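Local coordinates for MGS-M4 (Unidentified, PDB 4Q3M), which is probably an NAD(P)H-dependent oxidoreductase of the aldo-keto reductase family, built on a TIM barrel, whose substrate is unknown, at residues I105-G110 with I265-D270; A202-K207 with P213-R218; E82-A87 with L115-A120; N8-P13 with Y99-L104. All blocks are in the same frame, centred on the assembly; numbering follows the deposited sequence.

Interaction 1: residues I105-G110 with I265-D270; sequences IHWFKG and IFTEFD
W107 turns the rim of its six-membered ring to T267. CZ3 of W107 lies 3.8 Å from T267 O, which approaches near the indole plane at its edge, and 3.9 Å from T267 CB. The two side chains cross at about a right angle, and an indole edge meets backbone and beta carbon instead of stacking on them, while T267 OG1 is hydrogen-bonded to Y274 OH.

The next aromatic takes another direction. With CG anti to its backbone N (chi1 -179°), the F108 ring is carried toward D270; in W107, CG lies beside N (chi1 -64°). There F108 CD2 is 3.7 Å from D270 OD1, with ring and carboxylate planes 82° apart. This is a van der Waals approach: the polar partner of OD1 is H142 NE2, and the H142 ring also stacks with F108.

Two waters join the backbones of F108 and F269. One molecule accepts from F108 N and donates to F269 O at 2.9 Å; another donates to both F108 O and F269 O, so the buried carbonyl of F269 has two waters. The turn of the tail is held by D270 N, which donates to E268 OE1 (2.8 Å) from above the carboxylate plane.

Residues 105-110 leave strand 102-105 and lead into helix 111-126, with G110 as its N-cap. The tail 265-270, after helix 250-257, crosses the C-terminal end of the barrel, the active-site end in this family; it is tied to strand 156-160 through E160 and packs on the second subunit.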
loop_
_atom_site.group_PDB
_atom_site.type_symbol
_atom_site.label_atom_id
_atom_site.label_comp_id
_atom_site.label_asym_id
_atom_site.label_seq_id
_atom_site.Cartn_x
_atom_site.Cartn_y
_atom_site.Cartn_z
ATOM N N ILE A 105 2.718 10.401 14.978
ATOM C CA ILE A 105 1.432 10.526 14.305
ATOM C C ILE A 105 1.042 9.140 13.806
ATOM O O ILE A 105 1.760 8.541 13.006
ATOM C CB ILE A 105 1.481 11.522 13.131
ATOM C CG1 ILE A 105 2.014 12.879 13.601
ATOM C CG2 ILE A 105 0.105 11.674 12.502
ATOM C CD1 ILE A 105 2.107 13.917 12.501
ATOM N N HIS A 106 -0.089 8.631 14.285
ATOM C CA HIS A 106 -0.454 7.232 14.072
ATOM C C HIS A 106 -0.749 6.904 12.608
ATOM O O HIS A 106 -0.273 5.895 12.087
ATOM C CB HIS A 106 -1.661 6.870 14.940
ATOM C CG HIS A 106 -1.704 5.429 15.343
ATOM N ND1 HIS A 106 -2.262 5.007 16.531
ATOM C CD2 HIS A 106 -1.256 4.313 14.721
ATOM C CE1 HIS A 106 -2.157 3.693 16.622
ATOM N NE2 HIS A 106 -1.550 3.248 15.536
ATOM N N TRP A 107 -1.534 7.753 11.953
ATOM C CA TRP A 107 -1.883 7.546 10.550
ATOM C C TRP A 107 -1.855 8.856 9.767
ATOM O O TRP A 107 -1.930 9.940 10.347
ATOM C CB TRP A 107 -3.270 6.908 10.423
ATOM C CG TRP A 107 -3.381 5.530 11.005
ATOM C CD1 TRP A 107 -3.719 5.207 12.287
ATOM C CD2 TRP A 107 -3.179 4.288 10.319
ATOM N NE1 TRP A 107 -3.729 3.842 12.446
ATOM C CE2 TRP A 107 -3.403 3.254 11.252
ATOM C CE3 TRP A 107 -2.829 3.949 9.008
ATOM C CZ2 TRP A 107 -3.284 1.907 10.916
ATOM C CZ3 TRP A 107 -2.712 2.611 8.677
ATOM C CH2 TRP A 107 -2.939 1.606 9.627
ATOM N N PHE A 108 -1.753 8.750 8.447
ATOM C CA PHE A 108 -1.827 9.921 7.581
ATOM C C PHE A 108 -3.282 10.291 7.312
ATOM O O PHE A 108 -4.078 9.453 6.892
ATOM C CB PHE A 108 -1.091 9.670 6.264
ATOM C CG PHE A 108 -1.109 10.845 5.326
ATOM C CD1 PHE A 108 -0.237 11.906 5.507
ATOM C CD2 PHE A 108 -1.994 10.884 4.261
ATOM C CE1 PHE A 108 -0.251 12.987 4.644
ATOM C CE2 PHE A 108 -2.012 11.962 3.396
ATOM C CZ PHE A 108 -1.139 13.014 3.587
ATOM N N LYS A 109 -3.624 11.551 7.565
ATOM C CA LYS A 109 -4.989 12.029 7.376
ATOM C C LYS A 109 -5.009 13.344 6.607
ATOM O O LYS A 109 -5.730 14.273 6.967
ATOM C CB LYS A 109 -5.687 12.202 8.728
ATOM C CG LYS A 109 -5.802 10.924 9.545
ATOM C CD LYS A 109 -6.859 9.989 8.978
ATOM C CE LYS A 109 -8.248 10.599 9.090
ATOM N NZ LYS A 109 -9.312 9.643 8.677
ATOM N N GLY A 110 -4.214 13.418 5.544
ATOM C CA GLY A 110 -4.097 14.637 4.765
ATOM C C GLY A 110 -2.852 15.417 5.144
ATOM O O GLY A 110 -2.397 15.353 6.285
ATOM N N ILE A 265 -0.443 -6.374 5.071
ATOM C CA ILE A 265 -1.516 -6.843 5.938
ATOM C C ILE A 265 -2.472 -5.722 6.336
ATOM O O ILE A 265 -3.690 -5.871 6.239
ATOM C CB ILE A 265 -0.957 -7.496 7.219
ATOM C CG1 ILE A 265 -0.040 -8.667 6.864
ATOM C CG2 ILE A 265 -2.090 -7.958 8.124
ATOM C CD1 ILE A 265 0.590 -9.336 8.067
ATOM N N PHE A 266 -1.918 -4.598 6.779
ATOM C CA PHE A 266 -2.732 -3.528 7.343
ATOM C C PHE A 266 -3.148 -2.481 6.312
ATOM O O PHE A 266 -2.706 -2.515 5.161
ATOM C CB PHE A 266 -1.987 -2.864 8.500
ATOM C CG PHE A 266 -1.777 -3.774 9.676
ATOM C CD1 PHE A 266 -2.778 -3.949 10.619
ATOM C CD2 PHE A 266 -0.589 -4.468 9.830
ATOM C CE1 PHE A 266 -2.592 -4.792 11.700
ATOM C CE2 PHE A 266 -0.398 -5.313 10.908
ATOM C CZ PHE A 266 -1.401 -5.474 11.843
ATOM N N THR A 267 -4.003 -1.560 6.749
ATOM C CA THR A 267 -4.627 -0.556 5.889
ATOM C C THR A 267 -3.638 0.182 4.989
ATOM O O THR A 267 -2.574 0.605 5.438
ATOM C CB THR A 267 -5.388 0.486 6.732
ATOM O OG1 THR A 267 -6.233 -0.185 7.675
ATOM C CG2 THR A 267 -6.233 1.392 5.845
ATOM N N GLU A 268 -4.002 0.321 3.717
ATOM C CA GLU A 268 -3.183 1.042 2.750
ATOM C C GLU A 268 -3.010 2.492 3.195
ATOM O O GLU A 268 -3.942 3.099 3.724
ATOM C CB GLU A 268 -3.813 0.968 1.355
ATOM C CG GLU A 268 -2.833 1.154 0.204
ATOM C CD GLU A 268 -2.473 2.607 -0.038
ATOM O OE1 GLU A 268 -3.353 3.475 0.141
ATOM O OE2 GLU A 268 -1.310 2.880 -0.404
ATOM N N PHE A 269 -1.813 3.030 2.978
ATOM C CA PHE A 269 -1.415 4.339 3.499
ATOM C C PHE A 269 -2.410 5.466 3.221
ATOM O O PHE A 269 -2.605 6.348 4.059
ATOM C CB PHE A 269 -0.050 4.735 2.926
ATOM C CG PHE A 269 1.050 3.756 3.231
ATOM C CD1 PHE A 269 1.802 3.876 4.389
ATOM C CD2 PHE A 269 1.344 2.727 2.350
ATOM C CE1 PHE A 269 2.818 2.981 4.668
ATOM C CE2 PHE A 269 2.359 1.829 2.624
ATOM C CZ PHE A 269 3.097 1.956 3.784
ATOM N N ASP A 270 -3.038 5.437 2.050
ATOM C CA ASP A 270 -3.891 6.542 1.620
ATOM C C ASP A 270 -5.376 6.192 1.575
ATOM O O ASP A 270 -6.147 6.840 0.867
ATOM C CB ASP A 270 -3.445 7.039 0.243
ATOM C CG ASP A 270 -2.208 7.912 0.312
ATOM O OD1 ASP A 270 -2.193 8.856 1.131
ATOM O OD2 ASP A 270 -1.253 7.655 -0.450
HETATM O O HOH W 1 -1.545 6.294 6.745
HETATM O O HOH W 2 -4.854 7.626 4.546
#

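Interaction 2: residues A202-K207 with P213-R218; sequences AKIAKK and PQIAIR
I204 and I215 form the dense part of this helix-helix contact. The terminal methyl of I204 fits among the branches of I215: CD1 of I204 lies 3.4 Å from I215 CG2 and 3.6 Å from I215 CG1, with I215 CD1 equally near. The first torsion of I204 (chi1 84°), which places CG1 between the backbone N and the carbonyl carbon, contributes to this placement. A205 adds a looser contact beside it, its CB 4.1 Å from CG1 of I215; consistent with its small side chain, the CA atoms of A205 and I215 are 6.6 Å apart. The interface is wholly apolar, and all three residues are buried.

Away from this small core the character changes. K206 and K207 are exposed and do not touch the facing helix; K207 instead forms salt bridges through NZ with D249 and D252. On the other helix, the partly exposed R218 pairs with E222, one turn further along. Q214, though buried, also has its polar partners outside the contact, at T211 N and Q239 O.

Helices 199-207 and 212-222 follow each other in the connection that leads from strand 180-184 to strand 226-227. Helix 212-222 is flanked elsewhere by its neighbours, with P213 and I217 on helix 234-241, and P213 and A216 on helix 192-196.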
loop_
_atom_site.group_PDB
_atom_site.type_symbol
_atom_site.label_atom_id
_atom_site.label_comp_id
_atom_site.label_asym_id
_atom_site.label_seq_id
_atom_site.Cartn_x
_atom_site.Cartn_y
_atom_site.Cartn_z
ATOM N N ALA A 202 11.852 -21.522 8.701
ATOM C CA ALA A 202 11.941 -22.713 9.540
ATOM C C ALA A 202 13.311 -23.368 9.429
ATOM O O ALA A 202 13.837 -23.895 10.408
ATOM C CB ALA A 202 10.848 -23.705 9.171
ATOM N N LYS A 203 13.886 -23.332 8.230
ATOM C CA LYS A 203 15.184 -23.947 7.993
ATOM C C LYS A 203 16.278 -23.186 8.734
ATOM O O LYS A 203 16.998 -23.764 9.539
ATOM C CB LYS A 203 15.503 -24.004 6.494
ATOM C CG LYS A 203 16.987 -23.850 6.157
ATOM C CD LYS A 203 17.203 -23.062 4.874
ATOM C CE LYS A 203 18.687 -22.867 4.584
ATOM N NZ LYS A 203 19.328 -21.904 5.525
ATOM N N ILE A 204 16.387 -21.883 8.482
ATOM C CA ILE A 204 17.513 -21.116 9.002
ATOM C C ILE A 204 17.442 -21.048 10.530
ATOM O O ILE A 204 18.432 -20.735 11.193
ATOM C CB ILE A 204 17.569 -19.694 8.356
ATOM C CG1 ILE A 204 16.652 -18.680 9.046
ATOM C CG2 ILE A 204 17.292 -19.764 6.862
ATOM C CD1 ILE A 204 17.344 -17.902 10.142
ATOM N N ALA A 205 16.272 -21.359 11.082
ATOM C CA ALA A 205 16.107 -21.474 12.525
ATOM C C ALA A 205 16.849 -22.699 13.062
ATOM O O ALA A 205 17.237 -22.736 14.230
ATOM C CB ALA A 205 14.631 -21.543 12.887
ATOM N N LYS A 206 17.039 -23.698 12.203
ATOM C CA LYS A 206 17.821 -24.883 12.552
ATOM C C LYS A 206 19.288 -24.516 12.748
ATOM O O LYS A 206 19.995 -25.126 13.550
ATOM C CB LYS A 206 17.690 -25.957 11.462
ATOM C CG LYS A 206 18.978 -26.194 10.667
ATOM C CD LYS A 206 18.792 -27.119 9.471
ATOM C CE LYS A 206 17.865 -26.509 8.431
ATOM N NZ LYS A 206 17.697 -27.373 7.230
ATOM N N LYS A 207 19.727 -23.500 12.016
ATOM C CA LYS A 207 21.138 -23.162 11.913
ATOM C C LYS A 207 21.651 -22.483 13.175
ATOM O O LYS A 207 22.810 -22.653 13.559
ATOM C CB LYS A 207 21.357 -22.266 10.693
ATOM C CG LYS A 207 22.788 -21.858 10.426
ATOM C CD LYS A 207 22.852 -21.046 9.144
ATOM C CE LYS A 207 24.230 -20.465 8.909
ATOM N NZ LYS A 207 24.249 -19.632 7.677
ATOM N N PRO A 213 10.146 -16.866 15.252
ATOM C CA PRO A 213 10.019 -15.440 15.583
ATOM C C PRO A 213 11.351 -14.764 15.912
ATOM O O PRO A 213 11.608 -13.668 15.414
ATOM C CB PRO A 213 9.106 -15.447 16.813
ATOM C CG PRO A 213 8.314 -16.687 16.678
ATOM C CD PRO A 213 9.256 -17.691 16.090
ATOM N N GLN A 214 12.175 -15.413 16.734
ATOM C CA GLN A 214 13.492 -14.891 17.100
ATOM C C GLN A 214 14.313 -14.544 15.864
ATOM O O GLN A 214 15.107 -13.603 15.868
ATOM C CB GLN A 214 14.254 -15.906 17.954
ATOM C CG GLN A 214 13.732 -16.053 19.368
ATOM C CD GLN A 214 14.486 -17.107 20.155
ATOM O OE1 GLN A 214 14.856 -18.152 19.618
ATOM N NE2 GLN A 214 14.722 -16.836 21.433
ATOM N N ILE A 215 14.106 -15.323 14.809
ATOM C CA ILE A 215 14.760 -15.099 13.531
ATOM C C ILE A 215 14.289 -13.819 12.856
ATOM O O ILE A 215 15.100 -12.955 12.513
ATOM C CB ILE A 215 14.511 -16.278 12.581
ATOM C CG1 ILE A 215 15.299 -17.508 13.044
ATOM C CG2 ILE A 215 14.817 -15.878 11.144
ATOM C CD1 ILE A 215 16.683 -17.191 13.586
ATOM N N ALA A 216 12.977 -13.709 12.662
ATOM C CA ALA A 216 12.379 -12.558 11.995
ATOM C C ALA A 216 12.752 -11.266 12.706
ATOM O O ALA A 216 12.939 -10.225 12.075
ATOM C CB ALA A 216 10.869 -12.711 11.928
ATOM N N ILE A 217 12.866 -11.348 14.027
ATOM C CA ILE A 217 13.268 -10.210 14.837
ATOM C C ILE A 217 14.726 -9.847 14.574
ATOM O O ILE A 217 15.046 -8.684 14.333
ATOM C CB ILE A 217 13.062 -10.494 16.335
ATOM C CG1 ILE A 217 11.577 -10.708 16.627
ATOM C CG2 ILE A 217 13.608 -9.355 17.178
ATOM C CD1 ILE A 217 11.293 -11.203 18.021
ATOM N N ARG A 218 15.601 -10.849 14.605
ATOM C CA ARG A 218 17.029 -10.639 14.373
ATOM C C ARG A 218 17.300 -10.072 12.986
ATOM O O ARG A 218 18.168 -9.218 12.813
ATOM C CB ARG A 218 17.804 -11.945 14.549
ATOM C CG ARG A 218 19.306 -11.792 14.367
ATOM C CD ARG A 218 19.878 -10.795 15.362
ATOM N NE ARG A 218 21.230 -10.376 15.005
ATOM C CZ ARG A 218 21.953 -9.507 15.706
ATOM N NH1 ARG A 218 21.454 -8.966 16.809
ATOM N NH2 ARG A 218 23.174 -9.182 15.306
#

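Interaction 3: residues E82-A87 with L115-A120; sequences EKTLEA and LSTYRA
T117 OG1 is held by two backbone groups, N113 O in the preceding turn of its own helix and G80 N just ahead of the opposing one, and it lies 3.8 Å from T84 OG1. The T84 hydroxyl is likewise tied to backbone, at G80 O and D78 O. In both threonines OG1 sits beside the backbone N and CG2 anti to it (chi1 -70° in T84, -62° in T117). The side chains cross at about a right angle, bringing the T117 methyl CG2 to 3.4 Å from T84 OG1.

On its other branch T84 meets A120, with CG2 of T84 3.6 Å from A120 CB. L85 extends this apolar patch, its CD2 3.9 Å from the same CB. Replacing T84 with an alanine is likely to open a gap beside A120 CB and leave the G80 and D78 carbonyls without their shared hydroxyl partner.

The segment axes of these consecutive barrel helices approach to 8.4 Å with a crossing angle of -45°. The small T84, T117 and A120 are consistent with this spacing: methyls fill the interface, while the T117 hydroxyl ties G80, before helix 81-94, to helix 111-126 and that of T84 binds the loop before its own helix.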
loop_
_atom_site.group_PDB
_atom_site.type_symbol
_atom_site.label_atom_id
_atom_site.label_comp_id
_atom_site.label_asym_id
_atom_site.label_seq_id
_atom_site.Cartn_x
_atom_site.Cartn_y
_atom_site.Cartn_z
ATOM N N GLU A 82 -4.348 22.438 18.111
ATOM C CA GLU A 82 -4.915 22.569 19.451
ATOM C C GLU A 82 -5.343 21.229 20.036
ATOM O O GLU A 82 -5.187 20.987 21.233
ATOM C CB GLU A 82 -6.107 23.527 19.438
ATOM C CG GLU A 82 -5.755 24.953 19.059
ATOM C CD GLU A 82 -4.757 25.589 20.011
ATOM O OE1 GLU A 82 -4.736 25.210 21.201
ATOM O OE2 GLU A 82 -3.990 26.467 19.565
ATOM N N LYS A 83 -5.884 20.362 19.189
ATOM C CA LYS A 83 -6.377 19.067 19.641
ATOM C C LYS A 83 -5.223 18.129 19.979
ATOM O O LYS A 83 -5.352 17.254 20.835
ATOM C CB LYS A 83 -7.279 18.441 18.576
ATOM C CG LYS A 83 -8.329 17.493 19.127
ATOM C CD LYS A 83 -9.406 17.211 18.090
ATOM C CE LYS A 83 -10.565 16.432 18.689
ATOM N NZ LYS A 83 -11.674 16.254 17.710
ATOM N N THR A 84 -4.091 18.324 19.307
ATOM C CA THR A 84 -2.913 17.493 19.528
ATOM C C THR A 84 -2.260 17.805 20.873
ATOM O O THR A 84 -1.877 16.895 21.610
ATOM C CB THR A 84 -1.874 17.677 18.403
ATOM O OG1 THR A 84 -2.374 17.101 17.191
ATOM C CG2 THR A 84 -0.568 16.997 18.765
ATOM N N LEU A 85 -2.138 19.092 21.184
ATOM C CA LEU A 85 -1.562 19.528 22.453
ATOM C C LEU A 85 -2.333 18.952 23.636
ATOM O O LEU A 85 -1.744 18.561 24.642
ATOM C CB LEU A 85 -1.543 21.057 22.543
ATOM C CG LEU A 85 -0.668 21.818 21.546
ATOM C CD1 LEU A 85 -0.824 23.317 21.744
ATOM C CD2 LEU A 85 0.790 21.406 21.684
ATOM N N GLU A 86 -3.654 18.897 23.498
ATOM C CA GLU A 86 -4.520 18.390 24.556
ATOM C C GLU A 86 -4.476 16.867 24.643
ATOM O O GLU A 86 -4.462 16.299 25.735
ATOM C CB GLU A 86 -5.961 18.863 24.335
ATOM C CG GLU A 86 -6.964 18.344 25.358
ATOM C CD GLU A 86 -6.787 18.958 26.738
ATOM O OE1 GLU A 86 -5.968 19.891 26.886
ATOM O OE2 GLU A 86 -7.473 18.505 27.678
ATOM N N ALA A 87 -4.453 16.210 23.488
ATOM C CA ALA A 87 -4.400 14.754 23.440
ATOM C C ALA A 87 -3.067 14.242 23.971
ATOM O O ALA A 87 -2.973 13.117 24.462
ATOM C CB ALA A 87 -4.631 14.262 22.025
ATOM N N LEU A 115 0.765 18.367 8.936
ATOM C CA LEU A 115 1.623 19.498 9.269
ATOM C C LEU A 115 1.126 20.239 10.509
ATOM O O LEU A 115 1.922 20.644 11.356
ATOM C CB LEU A 115 1.716 20.461 8.085
ATOM C CG LEU A 115 2.664 21.651 8.250
ATOM C CD1 LEU A 115 4.064 21.173 8.599
ATOM C CD2 LEU A 115 2.684 22.499 6.987
ATOM N N SER A 116 -0.189 20.414 10.609
ATOM C CA SER A 116 -0.790 21.095 11.754
ATOM C C SER A 116 -0.544 20.314 13.036
ATOM O O SER A 116 -0.276 20.887 14.091
ATOM C CB SER A 116 -2.291 21.292 11.543
ATOM O OG SER A 116 -2.868 22.000 12.626
ATOM N N THR A 117 -0.647 18.996 12.928
ATOM C CA THR A 117 -0.342 18.101 14.033
ATOM C C THR A 117 1.132 18.133 14.405
ATOM O O THR A 117 1.491 18.162 15.583
ATOM C CB THR A 117 -0.729 16.660 13.691
ATOM O OG1 THR A 117 -2.143 16.580 13.461
ATOM C CG2 THR A 117 -0.312 15.731 14.793
ATOM N N TYR A 118 1.983 18.123 13.387
ATOM C CA TYR A 118 3.420 18.069 13.598
ATOM C C TYR A 118 3.948 19.375 14.183
ATOM O O TYR A 118 4.913 19.373 14.947
ATOM C CB TYR A 118 4.133 17.745 12.288
ATOM C CG TYR A 118 5.536 17.229 12.478
ATOM C CD1 TYR A 118 5.769 15.893 12.775
ATOM C CD2 TYR A 118 6.627 18.077 12.364
ATOM C CE1 TYR A 118 7.053 15.415 12.951
ATOM C CE2 TYR A 118 7.912 17.610 12.537
ATOM C CZ TYR A 118 8.120 16.279 12.831
ATOM O OH TYR A 118 9.400 15.810 13.005
ATOM N N ARG A 119 3.314 20.487 13.820
ATOM C CA ARG A 119 3.658 21.783 14.396
ATOM C C ARG A 119 3.462 21.751 15.905
ATOM O O ARG A 119 4.221 22.364 16.655
ATOM C CB ARG A 119 2.814 22.899 13.777
ATOM C CG ARG A 119 3.264 23.336 12.392
ATOM C CD ARG A 119 4.568 24.114 12.450
ATOM N NE ARG A 119 4.978 24.588 11.130
ATOM C CZ ARG A 119 5.832 23.949 10.339
ATOM N NH1 ARG A 119 6.375 22.804 10.732
ATOM N NH2 ARG A 119 6.145 24.454 9.153
ATOM N N ALA A 120 2.438 21.024 16.343
ATOM C CA ALA A 120 2.189 20.835 17.764
ATOM C C ALA A 120 3.256 19.932 18.372
ATOM O O ALA A 120 3.689 20.151 19.504
ATOM C CB ALA A 120 0.804 20.257 17.990
#

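Interaction 4: residues N8-P13 with Y99-L104; sequences NNYEMP and YIDLYL
Y10 and D101 are brought together by different first torsions: Y10 carries CG anti to its backbone N (chi1 -163°), extending the ring from the turn, whereas D101 keeps CG beside N (chi1 -61°). The side chains cross at about a right angle, and Y10 OH donates to D101 OD1 at 2.9 Å. The acceptor uses its anti lone pair, the one facing away from OD2, and lies at the edge of the tyrosine ring, in its plane; ring and carboxylate planes are 39° apart.

The second carboxylate oxygen is engaged elsewhere: D101 OD2 receives V70 N and forms a salt bridge with R65, which also makes a cation-pi contact with Y99. The Y99 ring adds a looser neighbour, its edge atom CE1 4.4 Å from Y10 OH.

Two residues further along the sequence, M12, in strand 11-13, reaches across with an extended chain. Its methyl CE ends 3.8 Å from CD2 of L102, a purely apolar meeting of buried groups. L102 itself packs among strands 69-74 and 156-160. Substituting a phenylalanine for Y10 would probably leave D101 OD1 without this hydroxyl mate and the ring freer to shift away from the carboxylate.

Strand 11-13 belongs to the N-terminal hairpin with strand 3-5, which in aldo-keto reductases closes the N-terminal end of the barrel. The contact therefore pairs an apolar plug, M12 on L102, with a polar fastening nearer the rim, where a carboxylate shared by a phenol, a backbone N-H and an arginine is likely to remain ionised.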
loop_
_atom_site.group_PDB
_atom_site.type_symbol
_atom_site.label_atom_id
_atom_site.label_comp_id
_atom_site.label_asym_id
_atom_site.label_seq_id
_atom_site.Cartn_x
_atom_site.Cartn_y
_atom_site.Cartn_z
ATOM N N ASN A 8 18.655 13.364 16.082
ATOM C CA ASN A 8 18.908 14.357 17.120
ATOM C C ASN A 8 19.812 13.798 18.214
ATOM O O ASN A 8 19.830 14.306 19.337
ATOM C CB ASN A 8 17.593 14.851 17.724
ATOM C CG ASN A 8 16.869 13.773 18.508
ATOM O OD1 ASN A 8 17.018 12.584 18.234
ATOM N ND2 ASN A 8 16.078 14.189 19.490
ATOM N N ASN A 9 20.546 12.741 17.868
ATOM C CA ASN A 9 21.498 12.076 18.762
ATOM C C ASN A 9 20.846 11.415 19.976
ATOM O O ASN A 9 21.535 11.032 20.921
ATOM C CB ASN A 9 22.569 13.064 19.237
ATOM C CG ASN A 9 23.259 13.772 18.090
ATOM O OD1 ASN A 9 23.553 13.168 17.059
ATOM N ND2 ASN A 9 23.520 15.063 18.264
ATOM N N TYR A 10 19.525 11.272 19.948
ATOM C CA TYR A 10 18.817 10.623 21.045
ATOM C C TYR A 10 18.757 9.116 20.819
ATOM O O TYR A 10 18.324 8.654 19.764
ATOM C CB TYR A 10 17.407 11.196 21.198
ATOM C CG TYR A 10 16.764 10.880 22.529
ATOM C CD1 TYR A 10 17.077 11.617 23.664
ATOM C CD2 TYR A 10 15.843 9.846 22.652
ATOM C CE1 TYR A 10 16.494 11.334 24.885
ATOM C CE2 TYR A 10 15.255 9.555 23.871
ATOM C CZ TYR A 10 15.584 10.302 24.982
ATOM O OH TYR A 10 15.002 10.019 26.197
ATOM N N GLU A 11 19.197 8.354 21.815
ATOM C CA GLU A 11 19.274 6.904 21.687
ATOM C C GLU A 11 17.909 6.238 21.823
ATOM O O GLU A 11 17.037 6.712 22.552
ATOM C CB GLU A 11 20.240 6.326 22.725
ATOM C CG GLU A 11 21.696 6.673 22.467
ATOM C CD GLU A 11 22.633 6.051 23.481
ATOM O OE1 GLU A 11 22.139 5.447 24.456
ATOM O OE2 GLU A 11 23.864 6.163 23.301
ATOM N N MET A 12 17.742 5.130 21.109
ATOM C CA MET A 12 16.494 4.381 21.113
ATOM C C MET A 12 16.787 2.887 21.045
ATOM O O MET A 12 17.367 2.415 20.067
ATOM C CB MET A 12 15.611 4.807 19.938
ATOM C CG MET A 12 14.273 4.091 19.854
ATOM S SD MET A 12 13.363 4.543 18.362
ATOM C CE MET A 12 11.809 3.698 18.639
ATOM N N PRO A 13 16.406 2.144 22.097
ATOM C CA PRO A 13 16.585 0.688 22.132
ATOM C C PRO A 13 16.003 0.023 20.889
ATOM O O PRO A 13 14.812 0.173 20.614
ATOM C CB PRO A 13 15.822 0.273 23.392
ATOM C CG PRO A 13 15.897 1.472 24.273
ATOM C CD PRO A 13 15.819 2.656 23.347
ATOM N N TYR A 99 7.300 13.577 30.774
ATOM C CA TYR A 99 8.022 13.714 29.511
ATOM C C TYR A 99 7.931 12.375 28.784
ATOM O O TYR A 99 7.932 11.318 29.415
ATOM C CB TYR A 99 9.486 14.138 29.711
ATOM C CG TYR A 99 10.471 13.014 29.977
ATOM C CD1 TYR A 99 11.112 12.357 28.930
ATOM C CD2 TYR A 99 10.789 12.636 31.275
ATOM C CE1 TYR A 99 12.017 11.337 29.170
ATOM C CE2 TYR A 99 11.696 11.620 31.524
ATOM C CZ TYR A 99 12.306 10.975 30.469
ATOM O OH TYR A 99 13.208 9.963 30.716
ATOM N N ILE A 100 7.838 12.423 27.459
ATOM C CA ILE A 100 7.714 11.212 26.653
ATOM C C ILE A 100 8.906 11.086 25.710
ATOM O O ILE A 100 9.335 12.069 25.110
ATOM C CB ILE A 100 6.392 11.206 25.856
ATOM C CG1 ILE A 100 5.211 11.023 26.808
ATOM C CG2 ILE A 100 6.381 10.101 24.815
ATOM C CD1 ILE A 100 3.859 11.108 26.143
ATOM N N ASP A 101 9.449 9.878 25.592
ATOM C CA ASP A 101 10.630 9.647 24.767
ATOM C C ASP A 101 10.345 9.854 23.282
ATOM O O ASP A 101 11.101 10.534 22.587
ATOM C CB ASP A 101 11.173 8.238 25.005
ATOM C CG ASP A 101 11.588 8.010 26.446
ATOM O OD1 ASP A 101 12.740 8.343 26.795
ATOM O OD2 ASP A 101 10.761 7.499 27.231
ATOM N N LEU A 102 9.254 9.269 22.798
ATOM C CA LEU A 102 8.899 9.371 21.387
ATOM C C LEU A 102 7.395 9.544 21.200
ATOM O O LEU A 102 6.596 8.841 21.818
ATOM C CB LEU A 102 9.387 8.137 20.626
ATOM C CG LEU A 102 9.094 8.059 19.126
ATOM C CD1 LEU A 102 9.680 9.256 18.393
ATOM C CD2 LEU A 102 9.630 6.759 18.546
ATOM N N TYR A 103 7.017 10.488 20.344
ATOM C CA TYR A 103 5.610 10.734 20.045
ATOM C C TYR A 103 5.383 10.664 18.538
ATOM O O TYR A 103 6.062 11.343 17.769
ATOM C CB TYR A 103 5.173 12.092 20.598
ATOM C CG TYR A 103 3.683 12.223 20.816
ATOM C CD1 TYR A 103 2.955 11.199 21.408
ATOM C CD2 TYR A 103 3.006 13.378 20.450
ATOM C CE1 TYR A 103 1.593 11.316 21.616
ATOM C CE2 TYR A 103 1.642 13.505 20.655
ATOM C CZ TYR A 103 0.942 12.471 21.239
ATOM O OH TYR A 103 -0.414 12.591 21.445
ATOM N N LEU A 104 4.429 9.838 18.121
ATOM C CA LEU A 104 4.210 9.584 16.701
ATOM C C LEU A 104 2.811 9.967 16.232
ATOM O O LEU A 104 1.842 9.872 16.986
ATOM C CB LEU A 104 4.453 8.105 16.384
ATOM C CG LEU A 104 5.797 7.483 16.763
ATOM C CD1 LEU A 104 5.790 5.992 16.459
ATOM C CD2 LEU A 104 6.936 8.170 16.034
#

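How the interactions relate
All four contacts are buried, yet their places differ. Interaction 4 lies closest to the chain centre, at the hairpin-closed end of the barrel, and interaction 1 at the opposite, active-site end; they share the run through strand 102-105. Interactions 2 and 3 are helix pairs of the outer layer, flanking the barrel from opposite directions, about 41 Å apart between contact centres. Interaction 3 touches interaction 1 through I105 CD1, 3.8 Å from T117 CG2. Chemistry follows position: interaction 2 is purely aliphatic, interaction 3 mixes methyls with backbone-bound hydroxyls, interaction 4 adds a direct hydrogen bond to a charged carboxylate, and interaction 1 relies on aromatic van der Waals contacts and bridging water.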